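Local coordinates for protein D-alanyl-D-alanine carboxypeptidase DacB2 (Mycobacterium tuberculosis H37Rv, PDB 4RYE) that has serine-type D,D-carboxypeptidase activity and probably trims the D-Ala-D-Ala end of peptidoglycan stem peptides in cell wall biogenesis, at residues L61-V71 / V83-L94. Numbering follows the deposited sequence.
Sequences LDLNSTVVADV and VKPGRSYTARQL
V67 and Y89 exchange both of their backbone hydrogen bonds, V67 N to Y89 O and Y89 N to V67 O, each 3.0 Å. The ladder continues past this pair. A69 N donates to R87 O, and A91 N to S65 O. At one end the G86 N to A69 O bond is 2.7 Å long and nearly straight, 173° at the hydrogen. At the other, R92 N donates to L63 O.

The apolar contacts lie mainly on the V67 and Y89 face. A69 CB packs 3.5 Å from V83 CG1 and 4.0 Å from Y89 CE1, coming obliquely to the ring. V67 CG1 sits between its own N and carbonyl carbon (chi1 65°), and from there it meets L94 CD1 at 3.9 Å, the two side chains at about a right angle. F182 meets the Y89 ring.

The motif is a small two-stranded antiparallel sheet, 66-68 with 88-90, at the periphery of this peptidase S11 fold. The centre of the contact is about 21 Å from the centre of the chain. The sheet packs on helix 104-113 through V67 and M113. Strand 88-90 runs straight into helix 91-100. T66 and T90 form a non-hydrogen-bonded pair, with CG2 against CG2 at 3.8 Å.

Several polar side-chain bonds lie within segment 83-94. T90 is the N-cap of helix 91-100 and makes a capping box with Q93: Q93 N donates to T90 OG1, and T90 N to Q93 OE1. K84 N donates to Y89 OH at 2.7 Å, tying the ring's hydroxyl to the turn 84-87. R92 lays CB against L63 O, while its guanidinium pairs with E177 and D96.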
loop_
_atom_site.group_PDB
_atom_site.type_symbol
_atom_site.label_atom_id
_atom_site.label_comp_id
_atom_site.label_asym_id
_atom_site.label_seq_id
_atom_site.Cartn_x
_atom_site.Cartn_y
_atom_site.Cartn_z
ATOM N N LEU A 61 5.848 -5.613 -16.882
ATOM C CA LEU A 61 4.759 -6.288 -17.591
ATOM C C LEU A 61 3.958 -5.332 -18.462
ATOM O O LEU A 61 3.665 -4.215 -18.050
ATOM C CB LEU A 61 3.823 -6.971 -16.589
ATOM C CG LEU A 61 4.385 -8.061 -15.670
ATOM C CD1 LEU A 61 3.319 -8.497 -14.649
ATOM C CD2 LEU A 61 4.915 -9.266 -16.455
ATOM N N ASP A 62 3.612 -5.771 -19.667
ATOM C CA ASP A 62 2.645 -5.051 -20.498
ATOM C C ASP A 62 1.266 -5.206 -19.846
ATOM O O ASP A 62 0.923 -6.295 -19.383
ATOM C CB ASP A 62 2.629 -5.627 -21.913
ATOM C CG ASP A 62 1.753 -4.825 -22.869
ATOM O OD1 ASP A 62 0.508 -4.848 -22.721
ATOM O OD2 ASP A 62 2.313 -4.185 -23.788
ATOM N N LEU A 63 0.477 -4.132 -19.810
ATOM C CA LEU A 63 -0.802 -4.145 -19.087
ATOM C C LEU A 63 -1.816 -5.073 -19.737
ATOM O O LEU A 63 -2.751 -5.549 -19.083
ATOM C CB LEU A 63 -1.392 -2.734 -18.990
ATOM C CG LEU A 63 -0.749 -1.733 -18.028
ATOM C CD1 LEU A 63 -1.420 -0.380 -18.203
ATOM C CD2 LEU A 63 -0.859 -2.208 -16.581
ATOM N N ASN A 64 -1.627 -5.328 -21.030
ATOM C CA ASN A 64 -2.525 -6.200 -21.771
ATOM C C ASN A 64 -1.957 -7.599 -22.002
ATOM O O ASN A 64 -2.576 -8.423 -22.667
ATOM C CB ASN A 64 -2.909 -5.551 -23.106
ATOM C CG ASN A 64 -3.781 -4.320 -22.919
ATOM O OD1 ASN A 64 -4.822 -4.377 -22.256
ATOM N ND2 ASN A 64 -3.353 -3.199 -23.486
ATOM N N SER A 65 -0.771 -7.871 -21.466
ATOM C CA SER A 65 -0.228 -9.221 -21.574
ATOM C C SER A 65 -1.036 -10.129 -20.647
ATOM O O SER A 65 -1.567 -9.678 -19.627
ATOM C CB SER A 65 1.271 -9.259 -21.246
ATOM O OG SER A 65 1.510 -8.847 -19.919
ATOM N N THR A 66 -1.167 -11.395 -21.017
ATOM C CA THR A 66 -2.021 -12.297 -20.262
ATOM C C THR A 66 -1.259 -13.462 -19.654
ATOM O O THR A 66 -0.108 -13.727 -20.009
ATOM C CB THR A 66 -3.163 -12.852 -21.134
ATOM O OG1 THR A 66 -2.610 -13.622 -22.207
ATOM C CG2 THR A 66 -4.008 -11.715 -21.703
ATOM N N VAL A 67 -1.915 -14.153 -18.730
ATOM C CA VAL A 67 -1.366 -15.367 -18.151
ATOM C C VAL A 67 -2.522 -16.326 -17.940
ATOM O O VAL A 67 -3.658 -15.895 -17.721
ATOM C CB VAL A 67 -0.658 -15.087 -16.797
ATOM C CG1 VAL A 67 -1.655 -14.610 -15.752
ATOM C CG2 VAL A 67 0.099 -16.325 -16.301
ATOM N N VAL A 68 -2.239 -17.617 -18.042
ATOM C CA VAL A 68 -3.204 -18.646 -17.697
ATOM C C VAL A 68 -2.928 -19.059 -16.264
ATOM O O VAL A 68 -1.875 -19.621 -15.968
ATOM C CB VAL A 68 -3.072 -19.867 -18.620
ATOM C CG1 VAL A 68 -3.923 -21.021 -18.100
ATOM C CG2 VAL A 68 -3.469 -19.499 -20.040
ATOM N N ALA A 69 -3.855 -18.754 -15.367
ATOM C CA ALA A 69 -3.653 -19.075 -13.961
ATOM C C ALA A 69 -3.547 -20.574 -13.745
ATOM O O ALA A 69 -4.295 -21.358 -14.340
ATOM C CB ALA A 69 -4.774 -18.517 -13.134
ATOM N N ASP A 70 -2.622 -20.990 -12.893
ATOM C CA ASP A 70 -2.576 -22.409 -12.541
ATOM C C ASP A 70 -3.093 -22.635 -11.123
ATOM O O ASP A 70 -3.411 -21.678 -10.415
ATOM C CB ASP A 70 -1.187 -23.020 -12.774
ATOM C CG ASP A 70 -0.083 -22.281 -12.051
ATOM O OD1 ASP A 70 -0.296 -21.850 -10.896
ATOM O OD2 ASP A 70 1.012 -22.138 -12.642
ATOM N N VAL A 71 -3.197 -23.899 -10.721
ATOM C CA VAL A 71 -3.770 -24.247 -9.423
ATOM C C VAL A 71 -3.045 -23.572 -8.265
ATOM O O VAL A 71 -3.687 -23.048 -7.348
ATOM C CB VAL A 71 -3.830 -25.779 -9.224
ATOM C CG1 VAL A 71 -4.195 -26.127 -7.790
ATOM C CG2 VAL A 71 -4.844 -26.369 -10.173
ATOM N N VAL A 83 -9.423 -15.327 -8.790
ATOM C CA VAL A 83 -8.656 -16.011 -9.833
ATOM C C VAL A 83 -9.010 -17.502 -9.867
ATOM O O VAL A 83 -9.120 -18.149 -8.821
ATOM C CB VAL A 83 -7.144 -15.845 -9.594
ATOM C CG1 VAL A 83 -6.332 -16.712 -10.559
ATOM C CG2 VAL A 83 -6.759 -14.380 -9.707
ATOM N N LYS A 84 -9.218 -18.041 -11.064
ATOM C CA LYS A 84 -9.574 -19.450 -11.210
ATOM C C LYS A 84 -8.608 -20.163 -12.155
ATOM O O LYS A 84 -8.204 -19.599 -13.170
ATOM C CB LYS A 84 -11.028 -19.594 -11.675
ATOM C CG LYS A 84 -12.027 -19.064 -10.651
ATOM C CD LYS A 84 -13.458 -19.181 -11.130
ATOM C CE LYS A 84 -14.430 -18.787 -10.016
ATOM N NZ LYS A 84 -15.771 -19.423 -10.180
ATOM N N PRO A 85 -8.220 -21.407 -11.817
ATOM C CA PRO A 85 -7.183 -22.087 -12.607
ATOM C C PRO A 85 -7.633 -22.426 -14.021
ATOM O O PRO A 85 -8.755 -22.898 -14.209
ATOM C CB PRO A 85 -6.924 -23.375 -11.816
ATOM C CG PRO A 85 -8.197 -23.614 -11.047
ATOM C CD PRO A 85 -8.680 -22.229 -10.682
ATOM N N GLY A 86 -6.761 -22.183 -14.997
ATOM C CA GLY A 86 -7.069 -22.455 -16.393
ATOM C C GLY A 86 -7.694 -21.259 -17.087
ATOM O O GLY A 86 -7.896 -21.263 -18.307
ATOM N N ARG A 87 -8.011 -20.234 -16.298
ATOM C CA ARG A 87 -8.584 -19.010 -16.836
ATOM C C ARG A 87 -7.491 -17.989 -17.157
ATOM O O ARG A 87 -6.444 -17.932 -16.497
ATOM C CB ARG A 87 -9.617 -18.409 -15.868
ATOM C CG ARG A 87 -11.003 -19.077 -15.908
ATOM C CD ARG A 87 -10.982 -20.523 -15.394
ATOM N NE ARG A 87 -12.280 -20.957 -14.877
ATOM C CZ ARG A 87 -12.454 -22.025 -14.106
ATOM N NH1 ARG A 87 -11.410 -22.767 -13.766
ATOM N NH2 ARG A 87 -13.668 -22.353 -13.670
ATOM N N SER A 88 -7.745 -17.180 -18.179
ATOM C CA SER A 88 -6.794 -16.165 -18.615
ATOM C C SER A 88 -7.099 -14.813 -17.971
ATOM O O SER A 88 -8.264 -14.441 -17.826
ATOM C CB SER A 88 -6.852 -16.049 -20.139
ATOM O OG SER A 88 -5.829 -15.207 -20.619
ATOM N N TYR A 89 -6.056 -14.077 -17.585
ATOM C CA TYR A 89 -6.220 -12.754 -16.982
ATOM C C TYR A 89 -5.160 -11.824 -17.542
ATOM O O TYR A 89 -4.058 -12.271 -17.861
ATOM C CB TYR A 89 -6.064 -12.832 -15.454
ATOM C CG TYR A 89 -7.049 -13.774 -14.813
ATOM C CD1 TYR A 89 -6.762 -15.128 -14.691
ATOM C CD2 TYR A 89 -8.277 -13.318 -14.354
ATOM C CE1 TYR A 89 -7.679 -16.008 -14.130
ATOM C CE2 TYR A 89 -9.210 -14.195 -13.793
ATOM C CZ TYR A 89 -8.896 -15.534 -13.682
ATOM O OH TYR A 89 -9.794 -16.410 -13.128
ATOM N N THR A 90 -5.476 -10.536 -17.658
ATOM C CA THR A 90 -4.465 -9.554 -18.047
ATOM C C THR A 90 -3.756 -9.020 -16.815
ATOM O O THR A 90 -4.279 -9.095 -15.691
ATOM C CB THR A 90 -5.069 -8.356 -18.793
ATOM O OG1 THR A 90 -5.924 -7.632 -17.899
ATOM C CG2 THR A 90 -5.865 -8.811 -20.001
ATOM N N ALA A 91 -2.561 -8.476 -17.023
ATOM C CA ALA A 91 -1.837 -7.807 -15.947
ATOM C C ALA A 91 -2.682 -6.701 -15.327
ATOM O O ALA A 91 -2.657 -6.512 -14.118
ATOM C CB ALA A 91 -0.521 -7.240 -16.463
ATOM N N ARG A 92 -3.418 -5.963 -16.156
ATOM C CA ARG A 92 -4.258 -4.873 -15.655
ATOM C C ARG A 92 -5.339 -5.432 -14.730
ATOM O O ARG A 92 -5.550 -4.924 -13.626
ATOM C CB ARG A 92 -4.900 -4.090 -16.809
ATOM C CG ARG A 92 -5.899 -3.008 -16.365
ATOM C CD ARG A 92 -5.215 -2.009 -15.442
ATOM N NE ARG A 92 -6.109 -0.997 -14.881
ATOM C CZ ARG A 92 -6.246 0.233 -15.375
ATOM N NH1 ARG A 92 -5.564 0.602 -16.455
ATOM N NH2 ARG A 92 -7.070 1.095 -14.795
ATOM N N GLN A 93 -6.003 -6.489 -15.178
ATOM C CA GLN A 93 -7.037 -7.130 -14.375
ATOM C C GLN A 93 -6.456 -7.582 -13.045
ATOM O O GLN A 93 -7.082 -7.413 -12.005
ATOM C CB GLN A 93 -7.650 -8.323 -15.119
ATOM C CG GLN A 93 -8.594 -7.936 -16.254
ATOM C CD GLN A 93 -8.879 -9.077 -17.218
ATOM O OE1 GLN A 93 -8.190 -10.099 -17.230
ATOM N NE2 GLN A 93 -9.908 -8.904 -18.033
ATOM N N LEU A 94 -5.254 -8.151 -13.079
ATOM C CA LEU A 94 -4.638 -8.651 -11.855
ATOM C C LEU A 94 -4.228 -7.502 -10.942
ATOM O O LEU A 94 -4.351 -7.609 -9.717
ATOM C CB LEU A 94 -3.458 -9.588 -12.160
ATOM C CG LEU A 94 -3.792 -10.923 -12.849
ATOM C CD1 LEU A 94 -2.529 -11.710 -13.227
ATOM C CD2 LEU A 94 -4.686 -11.761 -11.961
#